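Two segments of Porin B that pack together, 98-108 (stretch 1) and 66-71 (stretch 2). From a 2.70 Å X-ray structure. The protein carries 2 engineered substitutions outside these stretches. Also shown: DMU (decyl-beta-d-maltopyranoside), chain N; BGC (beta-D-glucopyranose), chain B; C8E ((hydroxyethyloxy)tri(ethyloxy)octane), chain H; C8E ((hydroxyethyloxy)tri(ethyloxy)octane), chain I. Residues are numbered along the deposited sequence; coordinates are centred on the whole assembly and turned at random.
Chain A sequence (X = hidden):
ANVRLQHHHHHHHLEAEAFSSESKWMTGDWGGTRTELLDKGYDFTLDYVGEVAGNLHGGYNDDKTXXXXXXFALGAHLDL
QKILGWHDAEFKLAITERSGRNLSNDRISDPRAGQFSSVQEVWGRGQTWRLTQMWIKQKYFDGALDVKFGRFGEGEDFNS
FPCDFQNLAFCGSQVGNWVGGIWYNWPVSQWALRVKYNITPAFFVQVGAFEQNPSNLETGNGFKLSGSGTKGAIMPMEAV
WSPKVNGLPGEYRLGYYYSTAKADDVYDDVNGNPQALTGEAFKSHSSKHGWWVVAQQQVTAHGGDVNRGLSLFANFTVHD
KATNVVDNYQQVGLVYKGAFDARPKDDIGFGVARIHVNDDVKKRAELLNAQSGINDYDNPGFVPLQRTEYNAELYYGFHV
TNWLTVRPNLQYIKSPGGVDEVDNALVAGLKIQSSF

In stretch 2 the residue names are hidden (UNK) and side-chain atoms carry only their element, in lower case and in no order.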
# COMPACT_ATOMS: atom_id res chain seq x y z
N ARG A 98 0.50 15.53 1.14
CA ARG A 98 1.38 14.83 2.05
C ARG A 98 2.57 15.73 2.32
O ARG A 98 2.96 16.51 1.48
CB ARG A 98 1.87 13.55 1.38
CG ARG A 98 0.80 12.49 1.17
CD ARG A 98 1.39 11.31 0.44
NE ARG A 98 0.66 10.08 0.71
CZ ARG A 98 1.18 8.87 0.52
NH1 ARG A 98 2.43 8.76 0.09
NH2 ARG A 98 0.47 7.79 0.79
N SER A 99 3.17 15.60 3.51
CA SER A 99 4.33 16.41 3.88
C SER A 99 5.29 15.59 4.71
O SER A 99 4.88 14.67 5.42
CB SER A 99 3.89 17.60 4.72
OG SER A 99 3.85 18.77 3.94
N GLY A 100 6.57 15.92 4.63
CA GLY A 100 7.52 15.35 5.56
C GLY A 100 8.62 14.49 4.97
O GLY A 100 8.76 14.38 3.76
N ARG A 101 9.39 13.88 5.87
CA ARG A 101 10.56 13.10 5.51
C ARG A 101 10.48 11.68 6.05
O ARG A 101 9.73 11.41 7.00
CB ARG A 101 11.82 13.79 6.05
CG ARG A 101 12.18 15.09 5.35
CD ARG A 101 13.57 15.54 5.74
NE ARG A 101 13.62 15.96 7.14
CZ ARG A 101 14.72 16.40 7.75
NH1 ARG A 101 15.87 16.49 7.09
NH2 ARG A 101 14.66 16.76 9.02
N ASN A 102 11.28 10.78 5.47
CA ASN A 102 11.23 9.35 5.77
C ASN A 102 12.53 8.84 6.37
O ASN A 102 13.58 8.93 5.74
CB ASN A 102 10.95 8.56 4.49
CG ASN A 102 10.66 7.09 4.77
OD1 ASN A 102 10.96 6.57 5.85
ND2 ASN A 102 10.04 6.41 3.80
N LEU A 103 12.43 8.26 7.57
CA LEU A 103 13.57 7.62 8.24
C LEU A 103 14.30 6.58 7.38
O LEU A 103 15.53 6.52 7.39
CB LEU A 103 13.12 6.94 9.53
CG LEU A 103 13.88 7.26 10.81
CD1 LEU A 103 14.08 6.00 11.64
CD2 LEU A 103 15.19 7.97 10.54
N SER A 104 13.52 5.77 6.66
CA SER A 104 14.06 4.74 5.79
C SER A 104 15.12 5.28 4.83
O SER A 104 16.15 4.64 4.59
CB SER A 104 12.93 4.05 5.00
OG SER A 104 12.26 3.08 5.78
N ASN A 105 14.88 6.46 4.27
CA ASN A 105 15.88 7.07 3.42
C ASN A 105 17.01 7.70 4.22
O ASN A 105 18.19 7.50 3.91
CB ASN A 105 15.23 8.11 2.53
CG ASN A 105 14.23 7.51 1.59
OD1 ASN A 105 14.45 6.41 1.07
ND2 ASN A 105 13.13 8.20 1.37
N ASP A 106 16.65 8.44 5.26
CA ASP A 106 17.58 9.33 5.92
C ASP A 106 18.53 8.64 6.90
O ASP A 106 19.59 9.17 7.17
CB ASP A 106 16.83 10.49 6.58
CG ASP A 106 16.19 11.41 5.56
OD1 ASP A 106 16.66 11.42 4.40
OD2 ASP A 106 15.21 12.12 5.90
N ARG A 107 18.15 7.47 7.41
CA ARG A 107 19.04 6.72 8.33
C ARG A 107 19.22 5.21 8.03
O ARG A 107 20.33 4.69 8.09
CB ARG A 107 18.60 6.88 9.79
CG ARG A 107 18.72 8.28 10.36
CD ARG A 107 20.18 8.74 10.57
NE ARG A 107 20.36 10.05 9.97
CZ ARG A 107 20.66 11.15 10.65
NH1 ARG A 107 20.85 11.08 11.95
NH2 ARG A 107 20.79 12.30 10.01
N ILE A 108 18.13 4.50 7.74
CA ILE A 108 18.19 3.04 7.64
C ILE A 108 18.90 2.50 6.40
O ILE A 108 19.74 1.60 6.50
CB ILE A 108 16.77 2.42 7.70
CG1 ILE A 108 16.26 2.41 9.14
CG2 ILE A 108 16.77 1.00 7.18
CD1 ILE A 108 15.42 3.59 9.46
N UNK A 66 15.00 11.75 14.18
CA UNK A 66 13.60 11.39 14.03
C UNK A 66 12.98 12.05 12.80
O UNK A 66 13.33 13.17 12.42
c UNK A 66 12.81 11.73 15.29
N UNK A 67 12.06 11.34 12.17
CA UNK A 67 11.44 11.89 10.98
C UNK A 67 9.95 11.86 11.10
O UNK A 67 9.39 11.04 11.83
c UNK A 67 15.96 13.44 9.82
n UNK A 67 15.12 13.09 8.86
n UNK A 67 17.23 13.67 9.54
c UNK A 67 13.43 11.40 9.49
c UNK A 67 13.70 12.82 9.07
n UNK A 67 15.53 13.54 11.07
c UNK A 67 11.94 11.18 9.73
N UNK A 68 9.30 12.79 10.43
CA UNK A 68 7.86 12.89 10.50
C UNK A 68 7.27 13.10 9.13
O UNK A 68 7.79 13.87 8.32
c UNK A 68 7.44 14.04 11.41
c UNK A 68 5.30 15.21 10.77
c UNK A 68 3.81 13.56 12.39
c UNK A 68 3.21 14.57 11.67
c UNK A 68 5.17 13.40 12.31
o UNK A 68 1.86 14.74 11.74
c UNK A 68 3.94 15.39 10.85
c UNK A 68 5.94 14.22 11.50
N UNK A 69 6.17 12.41 8.88
CA UNK A 69 5.55 12.43 7.58
C UNK A 69 4.06 12.40 7.85
O UNK A 69 3.63 11.78 8.81
o UNK A 69 6.10 11.45 5.45
c UNK A 69 5.97 11.18 6.82
N UNK A 70 3.27 13.07 7.02
CA UNK A 70 1.82 13.03 7.21
C UNK A 70 0.99 13.15 5.93
O UNK A 70 1.54 13.29 4.83
o UNK A 70 1.90 15.78 6.67
o UNK A 70 1.26 16.41 8.67
c UNK A 70 1.52 15.51 7.83
c UNK A 70 1.36 14.05 8.27
N UNK A 71 -0.32 13.11 6.09
CA UNK A 71 -1.23 13.15 4.94
C UNK A 71 -2.58 13.69 5.37
O UNK A 71 -3.11 13.32 6.42
n UNK A 71 -3.56 9.54 3.30
c UNK A 71 -2.58 10.19 2.69
o UNK A 71 -1.89 9.66 1.81
c UNK A 71 -1.37 11.76 4.32
c UNK A 71 -2.34 11.65 3.14
C1 DMU N . 11.69 17.80 12.96
C2 DMU N . 12.87 18.25 12.27
C3 DMU N . 14.18 17.90 12.87
C4 DMU N . 14.26 16.47 13.48
O5 DMU N . 12.90 16.05 14.06
C6 DMU N . 11.71 16.41 13.34
O7 DMU N . 15.24 18.03 11.88
O16 DMU N . 10.60 16.11 14.20
C18 DMU N . 9.89 14.90 14.06
C19 DMU N . 8.88 14.59 15.20
C22 DMU N . 7.70 15.59 15.39
C25 DMU N . 6.58 15.15 16.33
C28 DMU N . 5.25 14.70 15.76
C31 DMU N . 4.27 14.00 16.69
O49 DMU N . 10.49 18.02 12.11
O55 DMU N . 12.78 19.70 12.04
C57 DMU N . 15.17 16.41 14.48
O61 DMU N . 15.32 15.19 15.13
C5 DMU N . 17.25 18.84 11.01
C7 DMU N . 17.93 17.58 10.91
C8 DMU N . 18.77 17.23 12.08
C9 DMU N . 18.27 17.70 13.50
O1 DMU N . 16.99 18.58 13.40
C10 DMU N . 16.32 18.88 12.14
O2 DMU N . 19.02 15.85 12.10
O3 DMU N . 16.54 19.16 9.76
O4 DMU N . 18.74 17.64 9.70
C11 DMU N . 19.22 18.34 14.16
O6 DMU N . 20.37 17.64 14.47
C2 BGC B . 3.15 5.58 0.22
C3 BGC B . 2.05 4.78 0.55
C4 BGC B . 1.27 4.40 -0.63
C5 BGC B . 2.12 3.71 -1.74
C6 BGC B . 1.50 3.56 -2.93
C1 BGC B . 4.07 4.91 -0.67
O1 BGC B . 5.11 5.77 -0.95
O2 BGC B . 3.86 5.94 1.45
O3 BGC B . 1.22 5.51 1.52
O4 BGC B . 0.21 3.59 -0.22
O5 BGC B . 3.38 4.56 -1.90
O6 BGC B . 1.39 4.64 -3.80
C1 C8E H . 8.24 19.90 10.73
C2 C8E H . 7.52 19.41 11.98
C3 C8E H . 6.06 19.11 11.64
C4 C8E H . 5.40 18.26 12.73
C5 C8E H . 4.22 18.97 13.39
C6 C8E H . 3.06 18.00 13.61
C7 C8E H . 3.02 17.46 15.03
C8 C8E H . 2.03 16.31 15.19
O9 C8E H . 0.82 16.74 15.76
C10 C8E H . -0.26 15.92 15.37
C2 C8E I . 1.27 20.52 6.31
C3 C8E I . 2.26 19.80 7.22
C4 C8E I . 2.90 20.74 8.24
C5 C8E I . 2.88 20.13 9.64
C6 C8E I . 1.67 20.60 10.45
C7 C8E I . 0.91 19.43 11.08
C8 C8E I . -0.33 19.91 11.83
O9 C8E I . -1.39 18.97 11.78
C10 C8E I . -1.60 18.24 12.98
C11 C8E I . -2.96 17.52 12.93
O12 C8E I . -3.16 16.63 14.02
C13 C8E I . -4.51 16.23 14.20
C14 C8E I . -4.79 15.74 15.62

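Position 66 carries a single side-chain carbon, attached to CA and bearing nothing further. Its CA-to-CB bond points away from stretch 1, and the CB of position 66 comes no nearer to that stretch than 6.4 Å, at Leu-103 CG. One carbon and no more defines Ala-66.

Position 67 has seven side-chain atoms: three carbons in a row, a nitrogen, then a carbon carrying two more nitrogens. The terminal group lies over the guanidinium of Arg-101, and the nitrogen before it reaches Asp-106 OD2. That planar group is a guanidinium, so the residue is Arg-67. Its NE donates to Asp-106 OD2 at 3.1 Å (N-H...acceptor angle 146°), a hydrogen bond within a salt bridge. The group lies flat on that of Arg-101, with centres 3.8 Å apart and planes at 7°. Within stretch 2, Arg-67 NH1 donates to Ala-66 O at 2.6 Å. The aliphatic part packs on the start of the helix, Arg-67 CB lying 3.7 Å from Leu-103 N.

Position 68 shows one carbon leading to a six-carbon ring that bears an oxygen; toward stretch 1, its backbone O takes a hydrogen bond from Arg-101 N. The ring is a phenol, hence Tyr-68. The CA-to-CB bond points away from stretch 1, and the ring meets detergent instead, with Tyr-68 CD1 3.7 Å from DMU C28 and Tyr-68 CD2 3.6 Å from C4 of the chain H C8E. Its backbone does the cross-strand work: the bond from Arg-101 N to Tyr-68 O measures 2.9 Å.

Position 69 has one carbon and one oxygen, with no second carbon as threonine would require; the oxygen lies near Ser-99 O. This is Ser-69, and its OG makes a weak hydrogen bond to Ser-99 O at 3.4 Å. It pairs with Gly-100 at a CA-CA distance of 4.1 Å. An ideal CB on Gly-100 would sit 2.1 Å from Tyr-68 O and 2.6 Å from Ser-69 CA, both clashes; the backbone angles of Gly-100 independently call for glycine.

Position 70 has two carbons, the second carrying two atoms, both oxygen, one of them close to Ser-99 CB. A carboxylate this short identifies Asp-70; asparagine would put a nitrogen in place of one oxygen. Its side chain shares a sheet face with that of Ser-99, and Asp-70 OD1 approaches Ser-99 CB to 3.3 Å. The backbones close a reciprocal pair, Asp-70 N to Ser-99 O at 2.8 Å and Ser-99 N to Asp-70 O at 3.1 Å.

Position 71 has three carbons, the third carrying one oxygen and one nitrogen; the oxygen lies near Arg-98 NE. This is the amide of Gln-71. Its OE1 accepts from Arg-98 NE at 2.8 Å and from Arg-98 NH2 at 3.2 Å, lying at the guanidinium edge. Arg-98 NH2 also donates to BGC O3 at 2.5 Å.

The contact therefore has two parts. Strand 98-100 runs antiparallel to stretch 2 (172°), held by the backbone ladder and by Arg-98 with Gln-71. Beyond Gly-100 the chain turns into a helix capped by Asn-102 OD1, which accepts from Ser-104 N at 2.8 Å. There Arg-67 spans the wider gap, its stacking on a like-charged Arg-101 accompanied by the salt bridge to Asp-106.

Stretch 2, residues 66-71: ARYSDQ
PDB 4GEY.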